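Local atomic coordinates of histidine kinase (Pseudomonas aeruginosa, PDB entry 7C1I), a protein that probably relays phosphoryl groups through a histidine-containing phosphotransfer (HPt) domain between sensor histidine kinase receiver domains and downstream partners in two-component signalling. Residues A[27-32]-A[99-104]; A[20-25]-A[109-114]. One frame throughout, in Å; residues are numbered along the deposited sequence.

Both contacts join the first part of helix 22-45 to helix 90-112, contact 1 at the middle of the latter and contact 2 at its C-terminal end, and their centres lie 13 Å apart. Contact 1 (27-32 with 99-104) belongs to the core: its four touching residues are buried and entirely apolar, two phenylalanines and two valines. Contact 2 (20-25 with 109-114) sits at the end of the bundle, about 17 Å from the chain centre, and is partly buried; there a proline and a tyrosine meet the aliphatic portions of charged side chains. A salt bridge links the two, Arg-112 NE of contact 2 lying 3.0 Å from Asp-27 OD2 of contact 1.

Contact 1 (A[27-32]-A[99-104]); sequences DTFVLD and REFAIV
Phe-29 and Phe-101 both hold CG anti to the backbone N (chi1 175° and 176°), which carries each ring out from its helix into the gap between the two, although neither CB points straight across. The two side chains come from facing helices and lie alongside each other, running in opposite senses. Phe-29 CE2 arrives at the edge of the Phe-101 ring, near its plane, 4.0 Å from CE1, so this is a lateral contact and the two ring faces do not stack. The same Phe-29 CE2 also meets Val-104 CG1, at 3.7 Å; here the side chains lie nearly at right angles, and the methyl comes up obliquely to the ring. Val-104 is the residue whose CB is directed at helix 22-45. The outer end of Phe-101 continues past Phe-29 to Val-30, where CZ rests 3.8 Å from the carbonyl O of Val-30 and 4.2 Å from its CG1. No hydrogen bond spans the two segments; the side chains meet through apolar contacts. With the segment axes 11.2 Å apart at closest approach, it is the two phenylalanine rings and the valine methyls that meet between them. The segments run nearly antiparallel, at 159°, as expected of neighbouring helices in the up-and-down bundle of an HPt domain. Phe-101 also packs on Ser-33, Glu-34 and Leu-37, further along helix 22-45, while Phe-29 touches Met-66 and Val-104 touches Ala-68, both in the loop between helices 49-65 and 69-83.

Contact 2 (A[20-25]-A[109-114]); sequences DEYPVL and KQERQR
Pro-23 and Arg-112 make the tight part of this contact, with their CA atoms only 5.6 Å apart. Pro-23 CB packs against Arg-112 CD at 3.5 Å and lies over one face of the guanidinium, 3.6 Å from NE. With a bend at chi2 (65°), the arginine chain heads onward in the direction its helix runs, toward the C-terminal end, so that CD and NE pass beside the proline. The guanidinium has polar partners beyond this pair: NE forms a salt bridge with Asp-27, one turn further along helix 22-45, and NH2 donates to the carbonyl O of Arg-116. Looser packing joins Tyr-22 CE2 to Glu-111 CG, which approaches the ring obliquely at 4.4 Å. Toward solvent, Glu-111 OE2 is hydrogen-bonded to Tyr-115 OH and also takes a salt bridge from exposed Arg-114, whose NH2 donates to it at 3.0 Å on the syn side, though 34° out of the carboxylate plane. The C-terminal tail thus folds back over the junction, Tyr-115 touching both Tyr-22 and Pro-23. Tyr-22 also rests on Leu-11 and Gln-15 of helix 8-18, so the beginning of helix 22-45 touches both helix 8-18 and the C-terminal end of helix 90-112.

Contact 1 (A[27-32]-A[99-104])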
loop_
_atom_site.group_PDB
_atom_site.type_symbol
_atom_site.label_atom_id
_atom_site.label_comp_id
_atom_site.label_asym_id
_atom_site.label_seq_id
_atom_site.Cartn_x
_atom_site.Cartn_y
_atom_site.Cartn_z
ATOM N N ASP A 27 2.022 -24.907 1.897
ATOM C CA ASP A 27 0.588 -24.517 1.944
ATOM C C ASP A 27 0.335 -23.972 3.355
ATOM O O ASP A 27 -0.412 -22.983 3.473
ATOM C CB ASP A 27 -0.366 -25.660 1.592
ATOM C CG ASP A 27 -0.324 -25.960 0.103
ATOM O OD1 ASP A 27 0.066 -25.061 -0.665
ATOM O OD2 ASP A 27 -0.796 -27.074 -0.194
ATOM N N THR A 28 0.832 -24.739 4.331
ATOM C CA THR A 28 0.460 -24.437 5.739
ATOM C C THR A 28 1.044 -23.063 6.089
ATOM O O THR A 28 0.239 -22.361 6.738
ATOM C CB THR A 28 0.944 -25.478 6.756
ATOM O OG1 THR A 28 0.265 -26.668 6.355
ATOM C CG2 THR A 28 0.563 -25.150 8.184
ATOM N N PHE A 29 2.294 -22.862 5.659
ATOM C CA PHE A 29 3.059 -21.630 5.984
ATOM C C PHE A 29 2.257 -20.442 5.440
ATOM O O PHE A 29 2.094 -19.397 6.097
ATOM C CB PHE A 29 4.481 -21.597 5.422
ATOM C CG PHE A 29 5.121 -20.258 5.694
ATOM C CD1 PHE A 29 5.484 -19.941 6.992
ATOM C CD2 PHE A 29 5.320 -19.345 4.673
ATOM C CE1 PHE A 29 6.222 -18.801 7.270
ATOM C CE2 PHE A 29 5.862 -18.109 4.987
ATOM C CZ PHE A 29 6.337 -17.876 6.258
ATOM N N VAL A 30 1.702 -20.596 4.234
ATOM C CA VAL A 30 0.908 -19.486 3.626
ATOM C C VAL A 30 -0.274 -19.200 4.560
ATOM O O VAL A 30 -0.591 -18.046 4.911
ATOM C CB VAL A 30 0.513 -19.748 2.159
ATOM C CG1 VAL A 30 -0.522 -18.774 1.619
ATOM C CG2 VAL A 30 1.797 -19.783 1.345
ATOM N N LEU A 31 -1.092 -20.203 4.898
ATOM C CA LEU A 31 -2.325 -19.979 5.699
ATOM C C LEU A 31 -1.915 -19.474 7.088
ATOM O O LEU A 31 -2.606 -18.546 7.556
ATOM C CB LEU A 31 -3.089 -21.305 5.769
ATOM C CG LEU A 31 -3.694 -21.656 4.411
ATOM C CD1 LEU A 31 -4.343 -23.030 4.471
ATOM C CD2 LEU A 31 -4.682 -20.654 3.834
ATOM N N ASP A 32 -0.898 -20.053 7.733
ATOM C CA ASP A 32 -0.495 -19.645 9.105
ATOM C C ASP A 32 -0.142 -18.155 9.025
ATOM O O ASP A 32 -0.516 -17.369 9.918
ATOM C CB ASP A 32 0.665 -20.501 9.618
ATOM C CG ASP A 32 0.249 -21.897 10.048
ATOM O OD1 ASP A 32 -0.962 -22.196 10.056
ATOM O OD2 ASP A 32 1.254 -22.588 10.306
ATOM N N ARG A 99 4.719 -6.888 2.379
ATOM C CA ARG A 99 5.344 -6.880 1.029
ATOM C C ARG A 99 6.287 -8.085 0.927
ATOM O O ARG A 99 6.155 -8.742 -0.123
ATOM C CB ARG A 99 5.928 -5.501 0.706
ATOM C CG ARG A 99 4.882 -4.395 0.714
ATOM C CD ARG A 99 3.544 -4.571 0.021
ATOM N NE ARG A 99 2.773 -3.348 0.188
ATOM C CZ ARG A 99 1.746 -2.930 -0.542
ATOM N NH1 ARG A 99 1.345 -3.603 -1.606
ATOM N NH2 ARG A 99 1.125 -1.823 -0.172
ATOM N N GLU A 100 7.035 -8.378 1.997
ATOM C CA GLU A 100 8.031 -9.482 1.973
ATOM C C GLU A 100 7.298 -10.826 1.897
ATOM O O GLU A 100 7.686 -11.752 1.151
ATOM C CB GLU A 100 8.902 -9.421 3.229
ATOM C CG GLU A 100 9.998 -10.466 3.134
ATOM C CD GLU A 100 10.995 -10.355 1.994
ATOM O OE1 GLU A 100 11.231 -9.271 1.422
ATOM O OE2 GLU A 100 11.633 -11.408 1.785
ATOM N N PHE A 101 6.262 -10.982 2.726
ATOM C CA PHE A 101 5.385 -12.182 2.727
ATOM C C PHE A 101 4.850 -12.400 1.307
ATOM O O PHE A 101 4.780 -13.528 0.789
ATOM C CB PHE A 101 4.252 -12.163 3.756
ATOM C CG PHE A 101 3.387 -13.386 3.584
ATOM C CD1 PHE A 101 3.843 -14.661 3.875
ATOM C CD2 PHE A 101 2.111 -13.279 3.057
ATOM C CE1 PHE A 101 3.007 -15.740 3.630
ATOM C CE2 PHE A 101 1.250 -14.345 2.849
ATOM C CZ PHE A 101 1.714 -15.596 3.185
ATOM N N ALA A 102 4.479 -11.343 0.578
ATOM C CA ALA A 102 3.883 -11.544 -0.765
ATOM C C ALA A 102 4.924 -12.241 -1.647
ATOM O O ALA A 102 4.520 -13.038 -2.516
ATOM C CB ALA A 102 3.487 -10.218 -1.369
ATOM N N ILE A 103 6.207 -11.930 -1.452
ATOM C CA ILE A 103 7.281 -12.578 -2.263
ATOM C C ILE A 103 7.337 -14.056 -1.866
ATOM O O ILE A 103 7.421 -14.926 -2.753
ATOM C CB ILE A 103 8.645 -11.879 -2.112
ATOM C CG1 ILE A 103 8.564 -10.413 -2.544
ATOM C CG2 ILE A 103 9.733 -12.700 -2.788
ATOM C CD1 ILE A 103 9.838 -9.651 -2.268
ATOM N N VAL A 104 7.500 -14.296 -0.561
ATOM C CA VAL A 104 7.592 -15.723 -0.128
ATOM C C VAL A 104 6.354 -16.468 -0.637
ATOM O O VAL A 104 6.461 -17.614 -1.122
ATOM C CB VAL A 104 7.642 -15.766 1.412
ATOM C CG1 VAL A 104 7.562 -17.230 1.823
ATOM C CG2 VAL A 104 8.960 -15.104 1.779
#

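Contact 2 (A[20-25]-A[109-114])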
loop_
_atom_site.group_PDB
_atom_site.type_symbol
_atom_site.label_atom_id
_atom_site.label_comp_id
_atom_site.label_asym_id
_atom_site.label_seq_id
_atom_site.Cartn_x
_atom_site.Cartn_y
_atom_site.Cartn_z
ATOM N N ASP A 20 7.484 -36.092 1.265
ATOM C CA ASP A 20 6.101 -35.886 0.751
ATOM C C ASP A 20 5.370 -34.765 1.497
ATOM O O ASP A 20 4.333 -34.289 0.994
ATOM C CB ASP A 20 5.411 -37.249 0.847
ATOM C CG ASP A 20 5.665 -37.989 2.148
ATOM O OD1 ASP A 20 6.808 -38.403 2.431
ATOM O OD2 ASP A 20 4.727 -38.121 2.960
ATOM N N GLU A 21 5.772 -34.454 2.734
ATOM C CA GLU A 21 5.059 -33.472 3.594
ATOM C C GLU A 21 5.535 -32.065 3.212
ATOM O O GLU A 21 4.826 -31.115 3.602
ATOM C CB GLU A 21 5.376 -33.738 5.067
ATOM C CG GLU A 21 4.401 -33.052 6.006
ATOM C CD GLU A 21 4.659 -33.299 7.483
ATOM O OE1 GLU A 21 5.106 -34.438 7.731
ATOM O OE2 GLU A 21 4.493 -32.377 8.308
ATOM N N TYR A 22 6.639 -32.008 2.461
ATOM C CA TYR A 22 7.168 -30.681 2.045
ATOM C C TYR A 22 6.122 -29.797 1.374
ATOM O O TYR A 22 5.919 -28.670 1.822
ATOM C CB TYR A 22 8.469 -30.736 1.241
ATOM C CG TYR A 22 9.052 -29.401 0.850
ATOM C CD1 TYR A 22 9.670 -28.654 1.839
ATOM C CD2 TYR A 22 9.119 -28.966 -0.463
ATOM C CE1 TYR A 22 10.375 -27.502 1.534
ATOM C CE2 TYR A 22 9.743 -27.765 -0.756
ATOM C CZ TYR A 22 10.316 -27.003 0.246
ATOM O OH TYR A 22 10.982 -25.830 0.033
ATOM N N PRO A 23 5.340 -30.228 0.359
ATOM C CA PRO A 23 4.340 -29.328 -0.218
ATOM C C PRO A 23 3.273 -28.886 0.795
ATOM O O PRO A 23 2.721 -27.804 0.691
ATOM C CB PRO A 23 3.730 -30.077 -1.411
ATOM C CG PRO A 23 4.191 -31.497 -1.197
ATOM C CD PRO A 23 5.507 -31.447 -0.452
ATOM N N VAL A 24 2.908 -29.748 1.751
ATOM C CA VAL A 24 1.866 -29.431 2.772
ATOM C C VAL A 24 2.367 -28.262 3.629
ATOM O O VAL A 24 1.580 -27.354 3.961
ATOM C CB VAL A 24 1.595 -30.694 3.613
ATOM C CG1 VAL A 24 0.598 -30.391 4.720
ATOM C CG2 VAL A 24 1.106 -31.802 2.692
ATOM N N LEU A 25 3.668 -28.275 3.932
ATOM C CA LEU A 25 4.341 -27.240 4.764
ATOM C C LEU A 25 4.340 -25.924 3.977
ATOM O O LEU A 25 4.110 -24.875 4.613
ATOM C CB LEU A 25 5.786 -27.609 5.112
ATOM C CG LEU A 25 5.868 -28.834 6.023
ATOM C CD1 LEU A 25 7.344 -29.072 6.299
ATOM C CD2 LEU A 25 5.149 -28.560 7.335
ATOM N N LYS A 109 3.811 -20.698 -3.904
ATOM C CA LYS A 109 2.698 -21.167 -4.772
ATOM C C LYS A 109 3.332 -21.712 -6.057
ATOM O O LYS A 109 2.877 -22.773 -6.537
ATOM C CB LYS A 109 1.826 -19.957 -5.120
ATOM C CG LYS A 109 0.985 -19.494 -3.937
ATOM C CD LYS A 109 -0.213 -20.400 -3.752
ATOM C CE LYS A 109 -1.054 -20.154 -2.517
ATOM N NZ LYS A 109 -2.240 -21.039 -2.602
ATOM N N GLN A 110 4.417 -21.096 -6.534
ATOM C CA GLN A 110 5.104 -21.600 -7.754
ATOM C C GLN A 110 5.609 -23.024 -7.495
ATOM O O GLN A 110 5.416 -23.933 -8.329
ATOM C CB GLN A 110 6.199 -20.611 -8.156
ATOM C CG GLN A 110 6.938 -20.974 -9.435
ATOM C CD GLN A 110 7.963 -19.905 -9.724
ATOM O OE1 GLN A 110 8.715 -19.479 -8.849
ATOM N NE2 GLN A 110 8.143 -19.606 -11.000
ATOM N N GLU A 111 6.369 -23.165 -6.404
ATOM C CA GLU A 111 7.048 -24.450 -6.089
ATOM C C GLU A 111 5.915 -25.460 -5.871
ATOM O O GLU A 111 6.032 -26.633 -6.283
ATOM C CB GLU A 111 7.864 -24.298 -4.804
ATOM C CG GLU A 111 8.543 -25.609 -4.453
ATOM C CD GLU A 111 9.488 -26.164 -5.506
ATOM O OE1 GLU A 111 10.013 -25.383 -6.324
ATOM O OE2 GLU A 111 9.797 -27.368 -5.387
ATOM N N ARG A 112 4.819 -25.162 -5.168
ATOM C CA ARG A 112 3.751 -26.131 -4.802
ATOM C C ARG A 112 3.202 -26.775 -6.080
ATOM O O ARG A 112 2.680 -27.905 -6.001
ATOM C CB ARG A 112 2.631 -25.454 -4.004
ATOM C CG ARG A 112 1.403 -26.279 -3.649
ATOM C CD ARG A 112 1.885 -27.375 -2.718
ATOM N NE ARG A 112 0.748 -28.240 -2.434
ATOM C CZ ARG A 112 0.332 -29.262 -3.172
ATOM N NH1 ARG A 112 0.944 -29.512 -4.316
ATOM N NH2 ARG A 112 -0.699 -30.005 -2.810
ATOM N N GLN A 113 3.211 -26.073 -7.218
ATOM C CA GLN A 113 2.552 -26.582 -8.451
ATOM C C GLN A 113 3.374 -27.760 -8.985
ATOM O O GLN A 113 2.886 -28.471 -9.884
ATOM C CB GLN A 113 2.503 -25.406 -9.429
ATOM C CG GLN A 113 1.344 -24.473 -9.109
ATOM C CD GLN A 113 1.446 -23.225 -9.952
ATOM O OE1 GLN A 113 1.589 -23.284 -11.171
ATOM N NE2 GLN A 113 1.478 -22.039 -9.368
ATOM N N ARG A 114 4.561 -28.054 -8.447
ATOM C CA ARG A 114 5.488 -29.140 -8.862
ATOM C C ARG A 114 5.027 -30.436 -8.185
ATOM O O ARG A 114 5.639 -31.444 -8.598
ATOM C CB ARG A 114 6.969 -28.816 -8.642
ATOM C CG ARG A 114 7.354 -27.555 -9.402
ATOM C CD ARG A 114 8.781 -27.136 -9.110
ATOM N NE ARG A 114 9.667 -28.078 -9.778
ATOM C CZ ARG A 114 10.332 -29.032 -9.139
ATOM N NH1 ARG A 114 11.084 -29.837 -9.873
ATOM N NH2 ARG A 114 10.328 -29.067 -7.819
#